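Local coordinates for lysyl-trna-dependent l-ysyl-phosphatidylgycerol synthase (Bacillus licheniformis, PDB 4V36), which transfers lysine from lysyl-tRNA to the membrane lipid phosphatidylglycerol, a modification associated with bacterial resistance, at residues A194-L199 with V207-I212. Sequence-based numbering, arbitrary orientation.
Sequences APIAVL and VAFMNI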
ATOM      1  N   ALA A 194      -2.254   6.391  13.049  1.00 28.71           N
ATOM      2  CA  ALA A 194      -2.042   4.958  13.230  1.00 25.91           C
ATOM      3  C   ALA A 194      -0.904   4.673  14.205  1.00 22.19           C
ATOM      4  O   ALA A 194      -0.044   5.526  14.420  1.00 24.99           O
ATOM      5  CB  ALA A 194      -1.763   4.300  11.880  1.00 18.58           C
ATOM      6  N   PRO A 195      -0.902   3.472  14.810  1.00 23.20           N
ATOM      7  CA  PRO A 195       0.209   3.079  15.684  1.00 14.85           C
ATOM      8  C   PRO A 195       1.536   3.040  14.937  1.00 26.40           C
ATOM      9  O   PRO A 195       1.559   2.779  13.733  1.00 25.64           O
ATOM     10  CB  PRO A 195      -0.190   1.676  16.152  1.00 19.20           C
ATOM     11  CG  PRO A 195      -1.669   1.641  16.024  1.00 20.86           C
ATOM     12  CD  PRO A 195      -1.987   2.474  14.820  1.00 12.66           C
ATOM     13  N   ILE A 196       2.628   3.301  15.647  1.00 15.94           N
ATOM     14  CA  ILE A 196       3.953   3.240  15.047  1.00 19.55           C
ATOM     15  C   ILE A 196       4.829   2.238  15.784  1.00 16.02           C
ATOM     16  O   ILE A 196       5.042   2.354  16.991  1.00 12.98           O
ATOM     17  CB  ILE A 196       4.644   4.615  15.045  1.00 24.09           C
ATOM     18  CG1 ILE A 196       3.880   5.593  14.153  1.00 12.94           C
ATOM     19  CG2 ILE A 196       6.083   4.486  14.569  1.00 18.07           C
ATOM     20  CD1 ILE A 196       4.501   6.970  14.090  1.00  8.31           C
ATOM     21  N   ALA A 197       5.326   1.248  15.051  1.00 17.01           N
ATOM     22  CA  ALA A 197       6.216   0.245  15.620  1.00 15.75           C
ATOM     23  C   ALA A 197       7.665   0.658  15.418  1.00 18.93           C
ATOM     24  O   ALA A 197       8.057   1.040  14.317  1.00 29.54           O
ATOM     25  CB  ALA A 197       5.956  -1.115  14.995  1.00 14.26           C
ATOM     26  N   VAL A 198       8.459   0.590  16.482  1.00 17.61           N
ATOM     27  CA  VAL A 198       9.861   0.980  16.404  1.00 23.46           C
ATOM     28  C   VAL A 198      10.795  -0.139  16.853  1.00 30.85           C
ATOM     29  O   VAL A 198      10.411  -1.012  17.632  1.00 29.18           O
ATOM     30  CB  VAL A 198      10.148   2.235  17.256  1.00 18.85           C
ATOM     31  CG1 VAL A 198       9.367   3.431  16.730  1.00 21.66           C
ATOM     32  CG2 VAL A 198       9.817   1.974  18.717  1.00 22.20           C
ATOM     33  N   LEU A 199      12.022  -0.108  16.347  1.00 21.41           N
ATOM     34  CA  LEU A 199      13.062  -1.025  16.789  1.00 21.61           C
ATOM     35  C   LEU A 199      14.191  -0.235  17.439  1.00 24.01           C
ATOM     36  O   LEU A 199      14.833   0.592  16.793  1.00 23.58           O
ATOM     37  CB  LEU A 199      13.596  -1.855  15.621  1.00 19.43           C
ATOM     38  CG  LEU A 199      14.565  -2.974  16.009  1.00 25.75           C
ATOM     39  CD1 LEU A 199      13.836  -4.071  16.769  1.00 19.90           C
ATOM     40  CD2 LEU A 199      15.274  -3.541  14.787  1.00 24.84           C
ATOM     41  N   VAL A 207      16.346   2.759  15.640  1.00 13.55           N
ATOM     42  CA  VAL A 207      17.082   2.515  14.405  1.00 19.30           C
ATOM     43  C   VAL A 207      16.157   2.147  13.249  1.00 23.50           C
ATOM     44  O   VAL A 207      16.599   2.045  12.106  1.00 27.11           O
ATOM     45  CB  VAL A 207      18.125   1.395  14.580  1.00 15.98           C
ATOM     46  CG1 VAL A 207      19.073   1.728  15.722  1.00 22.47           C
ATOM     47  CG2 VAL A 207      17.438   0.062  14.822  1.00 12.97           C
ATOM     48  N   ALA A 208      14.876   1.949  13.550  1.00 13.61           N
ATOM     49  CA  ALA A 208      13.894   1.603  12.525  1.00 20.46           C
ATOM     50  C   ALA A 208      12.471   1.882  13.000  1.00 17.91           C
ATOM     51  O   ALA A 208      12.191   1.823  14.195  1.00 17.33           O
ATOM     52  CB  ALA A 208      14.036   0.137  12.125  1.00 15.23           C
ATOM     53  N   PHE A 209      11.575   2.185  12.065  1.00 15.72           N
ATOM     54  CA  PHE A 209      10.171   2.381  12.414  1.00  8.82           C
ATOM     55  C   PHE A 209       9.226   1.968  11.291  1.00 19.70           C
ATOM     56  O   PHE A 209       9.587   1.996  10.113  1.00 18.21           O
ATOM     57  CB  PHE A 209       9.907   3.840  12.804  1.00  8.62           C
ATOM     58  CG  PHE A 209       9.884   4.795  11.640  1.00 18.68           C
ATOM     59  CD1 PHE A 209      11.051   5.392  11.195  1.00 10.16           C
ATOM     60  CD2 PHE A 209       8.690   5.113  11.008  1.00 11.64           C
ATOM     61  CE1 PHE A 209      11.032   6.275  10.131  1.00 13.31           C
ATOM     62  CE2 PHE A 209       8.666   5.995   9.945  1.00 12.89           C
ATOM     63  CZ  PHE A 209       9.838   6.579   9.507  1.00 18.19           C
ATOM     64  N   MET A 210       8.013   1.583  11.675  1.00 14.40           N
ATOM     65  CA  MET A 210       6.957   1.233  10.732  1.00 12.31           C
ATOM     66  C   MET A 210       5.618   1.726  11.262  1.00 15.80           C
ATOM     67  O   MET A 210       5.396   1.732  12.471  1.00 17.99           O
ATOM     68  CB  MET A 210       6.893  -0.280  10.502  1.00 23.37           C
ATOM     69  CG  MET A 210       8.173  -0.909   9.982  1.00 34.40           C
ATOM     70  SD  MET A 210       8.636  -2.363  10.937  1.00 48.15           S
ATOM     71  CE  MET A 210       8.922  -1.626  12.545  1.00 25.08           C
ATOM     72  N   ASN A 211       4.728   2.135  10.367  1.00 18.67           N
ATOM     73  CA  ASN A 211       3.388   2.533  10.778  1.00 20.53           C
ATOM     74  C   ASN A 211       2.374   1.428  10.486  1.00 23.05           C
ATOM     75  O   ASN A 211       2.245   0.972   9.350  1.00 28.30           O
ATOM     76  CB  ASN A 211       2.979   3.843  10.098  1.00 15.53           C
ATOM     77  CG  ASN A 211       3.148   3.803   8.590  1.00 22.05           C
ATOM     78  OD1 ASN A 211       3.923   3.011   8.062  1.00 28.80           O
ATOM     79  ND2 ASN A 211       2.423   4.669   7.892  1.00 22.46           N
ATOM     80  N   ILE A 212       1.668   0.994  11.527  1.00 23.01           N
ATOM     81  CA  ILE A 212       0.732  -0.122  11.421  1.00 28.26           C
ATOM     82  C   ILE A 212      -0.615   0.322  10.861  1.00 28.09           C
ATOM     83  O   ILE A 212      -1.314   1.130  11.472  1.00 37.06           O
ATOM     84  CB  ILE A 212       0.507  -0.795  12.789  1.00 32.67           C
ATOM     85  CG1 ILE A 212       1.843  -1.036  13.494  1.00 36.53           C
ATOM     86  CG2 ILE A 212      -0.265  -2.095  12.625  1.00 33.20           C
ATOM     87  CD1 ILE A 212       2.775  -1.947  12.733  1.00 40.67           C
TER
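Ala-197 and Met-210 face each other as a hydrogen-bonded pair of an antiparallel beta hairpin, each giving its N-H to the other's carbonyl. Ala-197 N lies 2.6 Å from Met-210 O, nearly in line with the C=O, and Met-210 N reaches Ala-197 O at 2.7 Å in the carbonyl plane. Each acceptor also takes a weaker, bent CA-H...O contact, from Ile-196 CA to Met-210 O and from Phe-209 CA, 3.1 Å from Ala-197 O. Toward one end of the pairing, Ile-212 N donates to Pro-195 O (2.8 Å). At the other, a classic beta bulge sets Val-207 and Ala-208 together opposite the single residue Leu-199: Val-207 N bonds nearly straight to Leu-199 O (2.9 Å, 172° at the hydrogen), whereas Leu-199 N meets Ala-208 O from above its carbonyl plane.

Side chains sort onto two faces. On that of Ala-197, the Met-210 chain, bent at its second and third torsions, brings CE over Ala-197, closest to its O at 3.3 Å and also touching CB, while Ile-212 CD1 touches the same methyl. On the opposite face Val-198 CG1 packs on Phe-209 CB (4.0 Å), and Ile-196 CG2 approaches the phenyl ring obliquely. Asn-211 shares this face, but its CG sits between the backbone N and carbonyl carbon (chi1 52°), carrying the amide away from Ile-196; OD1 accepts from the backbone N of Leu-225 and weakly from that of Asp-224, both residues of the lysine amide pocket.

The hairpin lies within the mixed sheet of this acetyltransferase-clan domain. Backbone hydrogen bonds join Ile-196 and Val-198 to Glu-153 and His-151 of strand 149-153, and Phe-209 to Arg-227 of strand 220-228. Helix 159-173 packs on Ile-196, Val-198 and Phe-209, and helix 236-251 packs against Leu-199 and Met-210 on the other face.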